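Phytoene synthase (Enterococcus hirae, PDB 5IYS) probably condenses two isoprenyl diphosphates head to head, as squalene and phytoene synthases do, and binds magnesium together with a thio analogue of farnesyl diphosphate. Local coordinates at residues Leu167-Leu171 against Trp213-Ala217; Ala217-Glu221 against Leu253-Arg257; Cys132-Gly137 against Gly162-Leu167; Phe119-Arg125 against Ile183-Asp189. The contacts are given in a common frame with arbitrary orientation. Residues are numbered along the deposited sequence.

Interaction 1: Leu167-Leu171 against Trp213-Ala217; sequences LTNIL and WESLA. With MG (magnesium ion), chain D; FPS (S-[(2E,6E)-3,7,11-trimethyldodeca-2,6,10-trienyl] trihydrogen thiodiphosphate), chain H.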
# COMPACT_ATOMS: atom_id res chain seq x y z
N LEU A 167 0.84 -6.20 5.51
CA LEU A 167 1.10 -6.85 6.81
C LEU A 167 1.59 -5.86 7.85
O LEU A 167 1.24 -5.94 9.03
CB LEU A 167 2.16 -7.95 6.66
CG LEU A 167 1.71 -9.24 5.98
CD1 LEU A 167 2.82 -10.27 6.00
CD2 LEU A 167 0.45 -9.78 6.66
N THR A 168 2.50 -4.97 7.44
CA THR A 168 2.98 -3.91 8.32
C THR A 168 1.82 -3.01 8.78
O THR A 168 1.70 -2.68 9.97
CB THR A 168 4.02 -3.05 7.57
OG1 THR A 168 5.10 -3.89 7.11
CG2 THR A 168 4.57 -1.93 8.47
N ASN A 169 0.96 -2.64 7.85
CA ASN A 169 -0.22 -1.83 8.20
C ASN A 169 -1.13 -2.52 9.23
O ASN A 169 -1.60 -1.90 10.21
CB ASN A 169 -0.98 -1.46 6.92
CG ASN A 169 -2.15 -0.52 7.18
OD1 ASN A 169 -3.18 -0.96 7.67
ND2 ASN A 169 -2.01 0.76 6.84
N ILE A 170 -1.30 -3.83 9.04
CA ILE A 170 -2.09 -4.66 9.94
C ILE A 170 -1.49 -4.67 11.36
O ILE A 170 -2.19 -4.46 12.37
CB ILE A 170 -2.17 -6.10 9.36
CG1 ILE A 170 -3.18 -6.18 8.21
CG2 ILE A 170 -2.60 -7.08 10.43
CD1 ILE A 170 -3.11 -7.47 7.36
N LEU A 171 -0.18 -4.86 11.41
CA LEU A 171 0.56 -5.00 12.67
C LEU A 171 0.64 -3.66 13.38
O LEU A 171 0.70 -3.59 14.62
CB LEU A 171 1.97 -5.53 12.37
CG LEU A 171 2.00 -7.02 12.03
CD1 LEU A 171 3.33 -7.38 11.41
CD2 LEU A 171 1.77 -7.90 13.31
N TRP A 213 2.49 -11.38 16.94
CA TRP A 213 2.98 -10.17 16.31
C TRP A 213 4.34 -10.41 15.65
O TRP A 213 4.52 -10.18 14.44
CB TRP A 213 3.06 -9.03 17.33
CG TRP A 213 3.18 -7.66 16.71
CD1 TRP A 213 2.16 -6.76 16.53
CD2 TRP A 213 4.37 -7.03 16.23
NE1 TRP A 213 2.64 -5.63 15.90
CE2 TRP A 213 3.99 -5.75 15.75
CE3 TRP A 213 5.71 -7.40 16.17
CZ2 TRP A 213 4.92 -4.83 15.23
CZ3 TRP A 213 6.63 -6.53 15.60
CH2 TRP A 213 6.23 -5.25 15.14
N GLU A 214 5.28 -10.91 16.42
CA GLU A 214 6.62 -11.16 15.91
C GLU A 214 6.68 -12.22 14.84
O GLU A 214 7.46 -12.09 13.89
CB GLU A 214 7.61 -11.43 17.04
CG GLU A 214 7.97 -10.18 17.83
CD GLU A 214 8.86 -9.20 17.07
OE1 GLU A 214 9.25 -9.46 15.91
OE2 GLU A 214 9.13 -8.11 17.61
N SER A 215 5.81 -13.23 14.93
CA SER A 215 5.74 -14.21 13.87
C SER A 215 5.36 -13.54 12.54
O SER A 215 5.86 -13.90 11.48
CB SER A 215 4.68 -15.27 14.17
OG SER A 215 4.75 -16.31 13.22
N LEU A 216 4.30 -12.74 12.59
CA LEU A 216 3.83 -12.06 11.38
C LEU A 216 4.83 -10.99 10.93
O LEU A 216 5.02 -10.80 9.73
CB LEU A 216 2.45 -11.44 11.64
CG LEU A 216 1.58 -11.07 10.44
CD1 LEU A 216 1.33 -12.34 9.62
CD2 LEU A 216 0.26 -10.44 10.87
N ALA A 217 5.50 -10.34 11.87
CA ALA A 217 6.50 -9.33 11.51
C ALA A 217 7.69 -9.95 10.78
O ALA A 217 8.16 -9.43 9.76
CB ALA A 217 6.94 -8.53 12.73
MG MG D . -5.27 -1.11 8.10
C1 FPS H . -4.28 1.47 3.31
S1 FPS H . -4.44 0.03 4.31
C2 FPS H . -5.16 1.33 2.09
C3 FPS H . -4.95 0.48 1.07
C4 FPS H . -3.83 -0.53 1.06
C5 FPS H . -5.91 0.52 -0.09
C6 FPS H . -5.68 1.75 -0.97
C7 FPS H . -4.21 1.92 -1.29
C8 FPS H . -3.61 3.12 -1.17
C10 FPS H . -2.12 3.17 -1.45
C9 FPS H . -4.36 4.33 -0.68
C11 FPS H . -1.80 3.51 -2.89
C12 FPS H . -0.33 3.92 -2.82
C13 FPS H . 0.41 4.27 -3.89
C14 FPS H . -0.13 4.30 -5.28
C15 FPS H . 1.84 4.62 -3.66
PA FPS H . -5.91 0.67 5.57
O1A FPS H . -7.13 0.98 4.79
O2A FPS H . -6.24 -0.51 6.62
O3A FPS H . -5.27 1.83 6.50
PB FPS H . -5.59 3.40 6.50
O1B FPS H . -6.18 3.68 7.85
O2B FPS H . -6.57 3.82 5.42
O3B FPS H . -4.27 4.10 6.27
O HOH W 1 -4.76 -2.17 9.48
O HOH W 2 -5.83 -2.86 7.36
O HOH W 3 -4.78 0.33 8.77

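Interaction 2: Ala217-Glu221 against Leu253-Arg257; sequences AKQAE and LNIVR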
# COMPACT_ATOMS: atom_id res chain seq x y z
N ALA A 217 5.50 -10.34 11.87
CA ALA A 217 6.50 -9.33 11.51
C ALA A 217 7.69 -9.95 10.78
O ALA A 217 8.16 -9.43 9.76
CB ALA A 217 6.94 -8.53 12.73
N LYS A 218 8.09 -11.11 11.25
CA LYS A 218 9.15 -11.87 10.58
C LYS A 218 8.73 -12.20 9.15
O LYS A 218 9.51 -11.99 8.24
CB LYS A 218 9.47 -13.14 11.36
CG LYS A 218 10.41 -14.09 10.62
CD LYS A 218 9.86 -15.52 10.71
CE LYS A 218 10.94 -16.58 10.55
NZ LYS A 218 10.84 -17.28 9.24
N GLN A 219 7.49 -12.64 8.95
CA GLN A 219 7.00 -12.91 7.60
C GLN A 219 7.03 -11.65 6.74
O GLN A 219 7.46 -11.72 5.59
CB GLN A 219 5.56 -13.42 7.62
CG GLN A 219 5.05 -13.86 6.26
CD GLN A 219 6.00 -14.84 5.56
OE1 GLN A 219 5.92 -15.04 4.35
NE2 GLN A 219 6.94 -15.38 6.31
N ALA A 220 6.45 -10.55 7.23
CA ALA A 220 6.59 -9.26 6.53
C ALA A 220 8.04 -8.89 6.19
O ALA A 220 8.35 -8.43 5.07
CB ALA A 220 5.93 -8.14 7.34
N GLU A 221 8.92 -9.01 7.17
CA GLU A 221 10.34 -8.66 6.97
C GLU A 221 11.00 -9.53 5.90
O GLU A 221 11.74 -9.04 5.04
CB GLU A 221 11.11 -8.78 8.30
CG GLU A 221 10.96 -7.55 9.16
CD GLU A 221 11.44 -7.75 10.59
OE1 GLU A 221 11.67 -8.91 10.99
OE2 GLU A 221 11.60 -6.74 11.30
N LEU A 253 7.45 -1.16 11.76
CA LEU A 253 7.59 -2.33 12.62
C LEU A 253 8.48 -2.02 13.82
O LEU A 253 8.19 -2.43 14.95
CB LEU A 253 8.15 -3.54 11.84
CG LEU A 253 7.28 -4.01 10.65
CD1 LEU A 253 8.07 -5.08 9.92
CD2 LEU A 253 5.96 -4.59 11.13
N ASN A 254 9.61 -1.37 13.59
CA ASN A 254 10.53 -1.03 14.69
C ASN A 254 9.97 -0.05 15.69
O ASN A 254 10.24 -0.15 16.89
CB ASN A 254 11.87 -0.55 14.15
CG ASN A 254 12.77 -1.69 13.76
OD1 ASN A 254 12.52 -2.84 14.11
ND2 ASN A 254 13.79 -1.39 12.97
N ILE A 255 9.11 0.84 15.21
CA ILE A 255 8.39 1.78 16.06
C ILE A 255 7.54 1.02 17.08
O ILE A 255 7.54 1.37 18.27
CB ILE A 255 7.47 2.68 15.20
CG1 ILE A 255 8.24 3.88 14.65
CG2 ILE A 255 6.26 3.17 15.98
CD1 ILE A 255 9.74 3.69 14.63
N VAL A 256 6.74 0.07 16.61
CA VAL A 256 5.86 -0.69 17.50
C VAL A 256 6.69 -1.47 18.51
O VAL A 256 6.35 -1.55 19.69
CB VAL A 256 4.92 -1.65 16.73
CG1 VAL A 256 4.06 -2.47 17.68
CG2 VAL A 256 4.05 -0.89 15.75
N ARG A 257 7.78 -2.06 18.05
CA ARG A 257 8.69 -2.73 18.98
C ARG A 257 9.24 -1.74 20.03
O ARG A 257 9.22 -2.04 21.22
CB ARG A 257 9.84 -3.38 18.22
CG ARG A 257 9.44 -4.56 17.37
CD ARG A 257 10.60 -4.95 16.49
NE ARG A 257 10.35 -6.21 15.79
CZ ARG A 257 10.49 -6.37 14.49
NH1 ARG A 257 10.93 -5.37 13.74
NH2 ARG A 257 10.28 -7.56 13.93

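Interaction 3: Cys132-Gly137 against Gly162-Leu167; sequences CYYVAG and GEAMQL. With FPS (S-[(2E,6E)-3,7,11-trimethyldodeca-2,6,10-trienyl] trihydrogen thiodiphosphate), chain G; FPS (S-[(2E,6E)-3,7,11-trimethyldodeca-2,6,10-trienyl] trihydrogen thiodiphosphate), chain H.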
# COMPACT_ATOMS: atom_id res chain seq x y z
N CYS A 132 -4.32 -9.65 1.00
CA CYS A 132 -3.25 -8.65 0.88
C CYS A 132 -2.94 -8.42 -0.58
O CYS A 132 -2.60 -7.30 -0.93
CB CYS A 132 -1.97 -9.05 1.60
SG CYS A 132 -2.09 -9.08 3.41
N TYR A 133 -3.12 -9.43 -1.44
CA TYR A 133 -2.91 -9.19 -2.88
C TYR A 133 -3.96 -8.18 -3.34
O TYR A 133 -3.66 -7.19 -4.03
CB TYR A 133 -3.00 -10.45 -3.75
CG TYR A 133 -3.15 -10.05 -5.20
CD1 TYR A 133 -2.13 -9.33 -5.83
CD2 TYR A 133 -4.40 -10.07 -5.82
CE1 TYR A 133 -2.33 -8.73 -7.08
CE2 TYR A 133 -4.58 -9.52 -7.10
CZ TYR A 133 -3.54 -8.83 -7.71
OH TYR A 133 -3.68 -8.19 -8.92
N TYR A 134 -5.22 -8.49 -3.08
CA TYR A 134 -6.28 -7.68 -3.67
C TYR A 134 -6.17 -6.21 -3.27
O TYR A 134 -6.42 -5.32 -4.10
CB TYR A 134 -7.66 -8.23 -3.36
CG TYR A 134 -7.99 -9.38 -4.28
CD1 TYR A 134 -8.51 -9.15 -5.56
CD2 TYR A 134 -7.66 -10.68 -3.93
CE1 TYR A 134 -8.74 -10.22 -6.45
CE2 TYR A 134 -7.90 -11.75 -4.81
CZ TYR A 134 -8.46 -11.51 -6.05
OH TYR A 134 -8.69 -12.57 -6.91
N VAL A 135 -5.81 -5.93 -2.03
CA VAL A 135 -5.79 -4.52 -1.63
C VAL A 135 -4.40 -3.89 -1.61
O VAL A 135 -4.27 -2.72 -1.27
CB VAL A 135 -6.43 -4.28 -0.26
CG1 VAL A 135 -7.88 -4.73 -0.24
CG2 VAL A 135 -5.59 -4.93 0.86
N ALA A 136 -3.34 -4.66 -1.82
CA ALA A 136 -2.03 -4.07 -1.65
C ALA A 136 -1.05 -4.54 -2.70
O ALA A 136 -0.38 -3.73 -3.35
CB ALA A 136 -1.51 -4.28 -0.20
N GLY A 137 -1.01 -5.85 -2.92
CA GLY A 137 -0.20 -6.38 -4.03
C GLY A 137 -0.67 -5.85 -5.38
O GLY A 137 0.14 -5.56 -6.27
N GLY A 162 4.00 -5.30 -1.84
CA GLY A 162 2.65 -4.86 -1.46
C GLY A 162 2.11 -5.67 -0.29
O GLY A 162 1.55 -5.13 0.67
N GLU A 163 2.32 -6.98 -0.33
CA GLU A 163 2.01 -7.80 0.82
C GLU A 163 2.78 -7.44 2.10
O GLU A 163 2.19 -7.40 3.19
CB GLU A 163 2.19 -9.30 0.50
CG GLU A 163 1.55 -10.21 1.55
CD GLU A 163 1.92 -11.69 1.33
OE1 GLU A 163 2.35 -12.05 0.21
OE2 GLU A 163 1.83 -12.49 2.28
N ALA A 164 4.08 -7.22 2.00
CA ALA A 164 4.86 -6.84 3.18
C ALA A 164 4.27 -5.55 3.79
O ALA A 164 4.26 -5.37 5.01
CB ALA A 164 6.36 -6.60 2.77
N MET A 165 3.98 -4.58 2.93
CA MET A 165 3.43 -3.32 3.43
C MET A 165 2.05 -3.48 4.09
O MET A 165 1.75 -2.83 5.10
CB MET A 165 3.37 -2.31 2.27
CG MET A 165 4.73 -1.69 1.96
SD MET A 165 4.59 -0.59 0.50
CE MET A 165 6.28 -0.00 0.45
N GLN A 166 1.20 -4.30 3.49
CA GLN A 166 -0.15 -4.48 4.04
C GLN A 166 -0.02 -5.19 5.40
O GLN A 166 -0.75 -4.84 6.32
CB GLN A 166 -1.01 -5.32 3.08
CG GLN A 166 -2.42 -5.60 3.57
CD GLN A 166 -3.17 -4.33 3.92
OE1 GLN A 166 -3.63 -4.17 5.05
NE2 GLN A 166 -3.15 -3.36 3.02
N LEU A 167 0.84 -6.20 5.51
CA LEU A 167 1.10 -6.85 6.81
C LEU A 167 1.59 -5.86 7.85
O LEU A 167 1.24 -5.94 9.03
CB LEU A 167 2.16 -7.95 6.66
CG LEU A 167 1.71 -9.24 5.98
CD1 LEU A 167 2.82 -10.27 6.00
CD2 LEU A 167 0.45 -9.78 6.66
C1 FPS G . -0.66 2.37 2.88
S1 FPS G . -1.55 3.66 2.09
C2 FPS G . -0.28 1.47 1.72
C3 FPS G . -0.21 0.13 1.79
C4 FPS G . -0.49 -0.59 3.08
C5 FPS G . 0.18 -0.70 0.59
C6 FPS G . 0.46 0.10 -0.69
C7 FPS G . 1.19 -0.80 -1.66
C8 FPS G . 2.16 -0.33 -2.47
C10 FPS G . 2.74 -1.29 -3.49
C9 FPS G . 2.63 1.11 -2.46
C11 FPS G . 4.26 -1.35 -3.32
C12 FPS G . 4.89 -2.16 -4.43
C13 FPS G . 5.40 -1.64 -5.58
C14 FPS G . 6.04 -2.55 -6.60
C15 FPS G . 5.37 -0.16 -5.86
PA FPS G . -1.64 5.36 3.26
O1A FPS G . -1.78 6.56 2.44
O2A FPS G . -3.06 5.14 4.00
O3A FPS G . -0.55 5.46 4.42
PB FPS G . -0.94 4.74 5.82
O1B FPS G . -1.55 5.73 6.77
O2B FPS G . 0.36 4.12 6.27
O3B FPS G . -1.96 3.63 5.68
C1 FPS H . -4.28 1.47 3.31
S1 FPS H . -4.44 0.03 4.31
C2 FPS H . -5.16 1.33 2.09
C3 FPS H . -4.95 0.48 1.07
C4 FPS H . -3.83 -0.53 1.06
C5 FPS H . -5.91 0.52 -0.09
C6 FPS H . -5.68 1.75 -0.97
C7 FPS H . -4.21 1.92 -1.29
C8 FPS H . -3.61 3.12 -1.17
C10 FPS H . -2.12 3.17 -1.45
C9 FPS H . -4.36 4.33 -0.68
C11 FPS H . -1.80 3.51 -2.89
C12 FPS H . -0.33 3.92 -2.82
C13 FPS H . 0.41 4.27 -3.89
C14 FPS H . -0.13 4.30 -5.28
C15 FPS H . 1.84 4.62 -3.66
PA FPS H . -5.91 0.67 5.57
O1A FPS H . -7.13 0.98 4.79
O2A FPS H . -6.24 -0.51 6.62
O3A FPS H . -5.27 1.83 6.50
PB FPS H . -5.59 3.40 6.50
O1B FPS H . -6.18 3.68 7.85
O2B FPS H . -6.57 3.82 5.42
O3B FPS H . -4.27 4.10 6.27

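Interaction 4: Phe119-Arg125 against Ile183-Asp189; sequences FKQPETR and IYLTKED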
# COMPACT_ATOMS: atom_id res chain seq x y z
N PHE A 119 -16.93 -7.30 6.35
CA PHE A 119 -15.66 -7.80 6.87
C PHE A 119 -15.76 -9.19 7.49
O PHE A 119 -16.64 -9.42 8.31
CB PHE A 119 -15.04 -6.82 7.87
CG PHE A 119 -13.65 -7.22 8.27
CD1 PHE A 119 -12.61 -7.06 7.37
CD2 PHE A 119 -13.43 -7.94 9.43
CE1 PHE A 119 -11.34 -7.51 7.68
CE2 PHE A 119 -12.18 -8.41 9.72
CZ PHE A 119 -11.14 -8.23 8.82
N LYS A 120 -14.86 -10.11 7.10
CA LYS A 120 -14.67 -11.37 7.81
C LYS A 120 -13.20 -11.53 8.16
O LYS A 120 -12.33 -11.29 7.32
CB LYS A 120 -15.07 -12.56 6.94
CG LYS A 120 -16.42 -12.45 6.25
CD LYS A 120 -17.54 -12.75 7.20
CE LYS A 120 -18.89 -12.60 6.50
NZ LYS A 120 -19.99 -12.77 7.49
N GLN A 121 -12.92 -11.93 9.40
CA GLN A 121 -11.57 -12.31 9.81
C GLN A 121 -11.03 -13.47 8.97
O GLN A 121 -11.69 -14.51 8.87
CB GLN A 121 -11.57 -12.75 11.28
CG GLN A 121 -10.18 -13.06 11.81
CD GLN A 121 -10.19 -13.58 13.23
OE1 GLN A 121 -11.26 -13.75 13.83
NE2 GLN A 121 -9.01 -13.90 13.75
N PRO A 122 -9.80 -13.34 8.45
CA PRO A 122 -9.20 -14.46 7.73
C PRO A 122 -9.12 -15.68 8.62
O PRO A 122 -8.66 -15.56 9.75
CB PRO A 122 -7.78 -13.96 7.46
CG PRO A 122 -7.54 -12.95 8.49
CD PRO A 122 -8.85 -12.23 8.62
N GLU A 123 -9.41 -16.87 8.08
CA GLU A 123 -9.24 -18.08 8.86
C GLU A 123 -7.79 -18.56 8.84
O GLU A 123 -7.23 -18.95 9.87
CB GLU A 123 -10.23 -19.17 8.41
CG GLU A 123 -11.54 -18.61 7.86
CD GLU A 123 -12.79 -19.28 8.40
OE1 GLU A 123 -13.62 -19.74 7.57
OE2 GLU A 123 -12.99 -19.31 9.63
N THR A 124 -7.14 -18.40 7.69
CA THR A 124 -5.76 -18.89 7.56
C THR A 124 -4.81 -17.78 7.08
O THR A 124 -5.28 -16.76 6.58
CB THR A 124 -5.71 -20.05 6.57
OG1 THR A 124 -6.16 -19.58 5.30
CG2 THR A 124 -6.67 -21.18 7.00
N ARG A 125 -3.51 -18.03 7.11
CA ARG A 125 -2.54 -17.11 6.51
C ARG A 125 -2.65 -17.10 5.00
O ARG A 125 -2.37 -16.09 4.36
CB ARG A 125 -1.11 -17.50 6.91
CG ARG A 125 -0.78 -17.15 8.35
CD ARG A 125 0.66 -16.68 8.51
NE ARG A 125 1.00 -16.46 9.91
CZ ARG A 125 2.23 -16.33 10.38
NH1 ARG A 125 3.28 -16.41 9.57
NH2 ARG A 125 2.43 -16.15 11.69
N ILE A 183 -10.70 -7.80 12.76
CA ILE A 183 -9.50 -8.54 13.14
C ILE A 183 -8.89 -9.08 11.86
O ILE A 183 -9.51 -9.90 11.19
CB ILE A 183 -9.80 -9.71 14.12
CG1 ILE A 183 -10.45 -9.16 15.40
CG2 ILE A 183 -8.52 -10.49 14.45
CD1 ILE A 183 -10.76 -10.24 16.45
N TYR A 184 -7.71 -8.57 11.51
CA TYR A 184 -6.95 -9.14 10.39
C TYR A 184 -6.04 -10.30 10.77
O TYR A 184 -5.64 -11.10 9.92
CB TYR A 184 -6.14 -8.01 9.71
CG TYR A 184 -7.03 -7.01 9.01
CD1 TYR A 184 -7.50 -7.24 7.72
CD2 TYR A 184 -7.45 -5.84 9.66
CE1 TYR A 184 -8.31 -6.34 7.08
CE2 TYR A 184 -8.26 -4.92 9.02
CZ TYR A 184 -8.67 -5.17 7.73
OH TYR A 184 -9.47 -4.25 7.08
N LEU A 185 -5.61 -10.36 12.02
CA LEU A 185 -4.83 -11.51 12.47
C LEU A 185 -5.65 -12.79 12.24
O LEU A 185 -6.88 -12.75 12.31
CB LEU A 185 -4.50 -11.37 13.96
CG LEU A 185 -3.79 -10.07 14.36
CD1 LEU A 185 -3.62 -10.03 15.89
CD2 LEU A 185 -2.44 -9.94 13.66
N THR A 186 -4.98 -13.87 11.86
CA THR A 186 -5.71 -15.05 11.43
C THR A 186 -6.23 -15.86 12.61
O THR A 186 -5.66 -15.85 13.71
CB THR A 186 -4.91 -15.93 10.46
OG1 THR A 186 -3.87 -16.63 11.15
CG2 THR A 186 -4.30 -15.08 9.34
N LYS A 187 -7.39 -16.47 12.41
CA LYS A 187 -7.87 -17.44 13.40
C LYS A 187 -6.84 -18.51 13.75
O LYS A 187 -6.60 -18.80 14.92
CB LYS A 187 -9.18 -18.05 12.92
CG LYS A 187 -10.32 -17.06 13.00
CD LYS A 187 -11.65 -17.76 12.74
CE LYS A 187 -12.79 -16.76 12.60
NZ LYS A 187 -13.88 -17.36 11.78
N GLU A 188 -6.14 -18.99 12.74
CA GLU A 188 -5.14 -20.01 12.96
C GLU A 188 -3.95 -19.54 13.78
O GLU A 188 -3.52 -20.23 14.72
CB GLU A 188 -4.75 -20.63 11.62
CG GLU A 188 -3.28 -20.85 11.38
CD GLU A 188 -3.04 -21.35 9.96
OE1 GLU A 188 -2.59 -20.55 9.11
OE2 GLU A 188 -3.43 -22.51 9.70
N ASP A 189 -3.50 -18.31 13.54
CA ASP A 189 -2.46 -17.71 14.36
C ASP A 189 -2.89 -17.46 15.80
O ASP A 189 -2.14 -17.76 16.73
CB ASP A 189 -1.93 -16.42 13.71
CG ASP A 189 -0.96 -16.72 12.58
OD1 ASP A 189 -0.11 -17.61 12.79
OD2 ASP A 189 -1.01 -16.04 11.52

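Interaction 1: Leu167-Leu171 against Trp213-Ala217
An indole N-H that hydrogen-bonds to the main chain of another helix sets this contact apart: Trp213 NE1 donates to Leu171 O at 3.1 Å and 164°. Leu171 lies in the last turn of helix 155-172, where carbonyls run out of in-helix donors, consistent with its accepting this bond. The leucine fits under the ring, its CD2 3.5 Å from the centroid of Trp213's five-membered ring and 16° off the normal, a CH-pi contact over the face. Two antiparallel helices of the all-alpha isoprenoid synthase fold meet here, with segment axes 10.4 Å apart at 162°. Branched leucines fill that gap: Leu216 CD2 reaches Leu171 CD2 at 3.8 Å, and Leu216 CD1 reaches Leu167 CD2 at 4.0 Å. Asn169 points out of reach of segment 213-217 and serves the active site. Its OD1 binds magnesium at 2.1 Å beside three waters and the thiodiphosphate oxygen O2A at 1.9 Å. The amide's ND2 hydrogen-bonds to Tyr249 and makes a weak 3.4 Å bond to O3A of that ligand.

Interaction 2: Ala217-Glu221 against Leu253-Arg257
This is a helix-helix contact held by a salt bridge at its partly exposed margin, where helix 207-227 runs antiparallel to helix 236-258. The segment axes approach only to 12.3 Å, at 155°, a spacing that calls for long side chains to cross between them. Glu221 and Arg257 do so: OE2 of Glu221 accepts from Arg257 NH1 at 2.9 Å and from Arg257 NH2 at 3.1 Å, lying near the guanidinium plane at its edge. Within its own helix, Arg257 NH1 also donates to Asn254 OD1 at 3.0 Å, a bond that can hold the guanidinium in place. Ala217 leaves room for the group, its CB 3.7 Å from Arg257 NH2, while Leu253 CD1 packs on the aliphatic Glu221 CG at 3.9 Å and covers the carboxylate's stem. Beyond the pair, Arg257 NE forms a second salt bridge with Glu214, two turns before Glu221 on helix 207-227. On the buried side Leu253 touches Thr168 and Leu171, and Ala220 touches Leu167, so helix 155-172 packs against both helices.

Interaction 3: Cys132-Gly137 against Gly162-Leu167
The prenyl-substrate pocket of the all-alpha isoprenoid synthase fold is lined at this crossing, where helix 125-143 meets helix 155-172 beside two bound farnesyl thiodiphosphates. The segment axes cross almost perpendicularly, at 96° and 8.1 Å. Such closeness needs small residues: Gly162 CA lies 4.1 Å from Gly137 N, and a CB on Gly162 would collide with Ala136 O and Gly137 CA. Ala136 fits with just a methyl, its CB 3.3 Å from Gly162 O and 3.5 Å from Gln166 CB. At one edge of the crossing, the compact thiol of Cys132 settles between the helices, SG being 3.5 Å from Gln166 CG and 4.2 Å from Leu167 CD2. Helix 125-143 widens here into a pi-type turn, marked by the bond from Gly137 N to Cys132 O at 2.9 Å. Carbonyls of this turn abut the ligands: Val135 O lies 3.2 Å from C4 of the chain H molecule, and Ala136 O lies 3.7 Å from C7 of the chain G molecule. The Gln166 amide abuts both prenyl chains, with no hydrogen-bond partner for its nitrogen in the model; Gln166 NE2 is 3.5 Å from the chain H C4 methyl and 3.8 Å from that of chain G.

Interaction 4: Phe119-Arg125 against Ile183-Asp189
Two loop segments run side by side in the same direction, each leading into a helix: 119-125 into helix 125-143, and 183-189 into helix 187-193. Their CA atoms come to 4.8 Å at Glu123 and Lys187. Main-chain bonds join them where helix 187-193 starts, Lys187 N to Pro122 O and Glu188 N to Glu123 O, both 3.1 Å. Thr186 is the N-cap, its short hydroxyl OG1 accepting from Asp189 N at 2.9 Å. Thr124 is the N-cap of the other helix: its side chain caps a backbone N just past the segment and its hydroxyl hydrogen-bonds to Asp127. Gln121 spans the gap with an extended side chain, NE2 donating to Leu185 O at 2.8 Å, while the compact, puckered ring of Pro122 packs close, its CG 3.0 Å from Tyr184 O. Phe119 sets its edge on the face of Tyr184, centroids 4.8 Å apart with planes at 65°. Salt bridges link Glu123 OE2 to Lys187 NZ (3.0 Å) on the solvent-exposed side and Arg125 NE to Asp189 OD2 (2.6 Å). The chemistry implies that the 119-125 loop supplies carbonyls to the first amides of helix 187-193, while paired charges fasten the two helix starts together.

Helices 155-172 and 207-227 tie the set together. Interactions 1 and 3 share the first, meeting at Leu167 with centres 12 Å apart; interactions 1 and 2 share the second, meeting at Ala217 with centres only 6 Å apart. Along the chain, interaction 3 closes before interactions 1 and 2 open, whereas the segments of interactions 1 and 4 alternate. Interaction 4 lies farther out, its centre 13 Å from that of interaction 1, which it touches through Arg125 and Ser215 and through Tyr184 and Ile170. Continuous packing therefore runs from the paired loops and the outer salt bridge to helix 155-172, which carries Gln166 to the prenyl chains and Asn169 to magnesium.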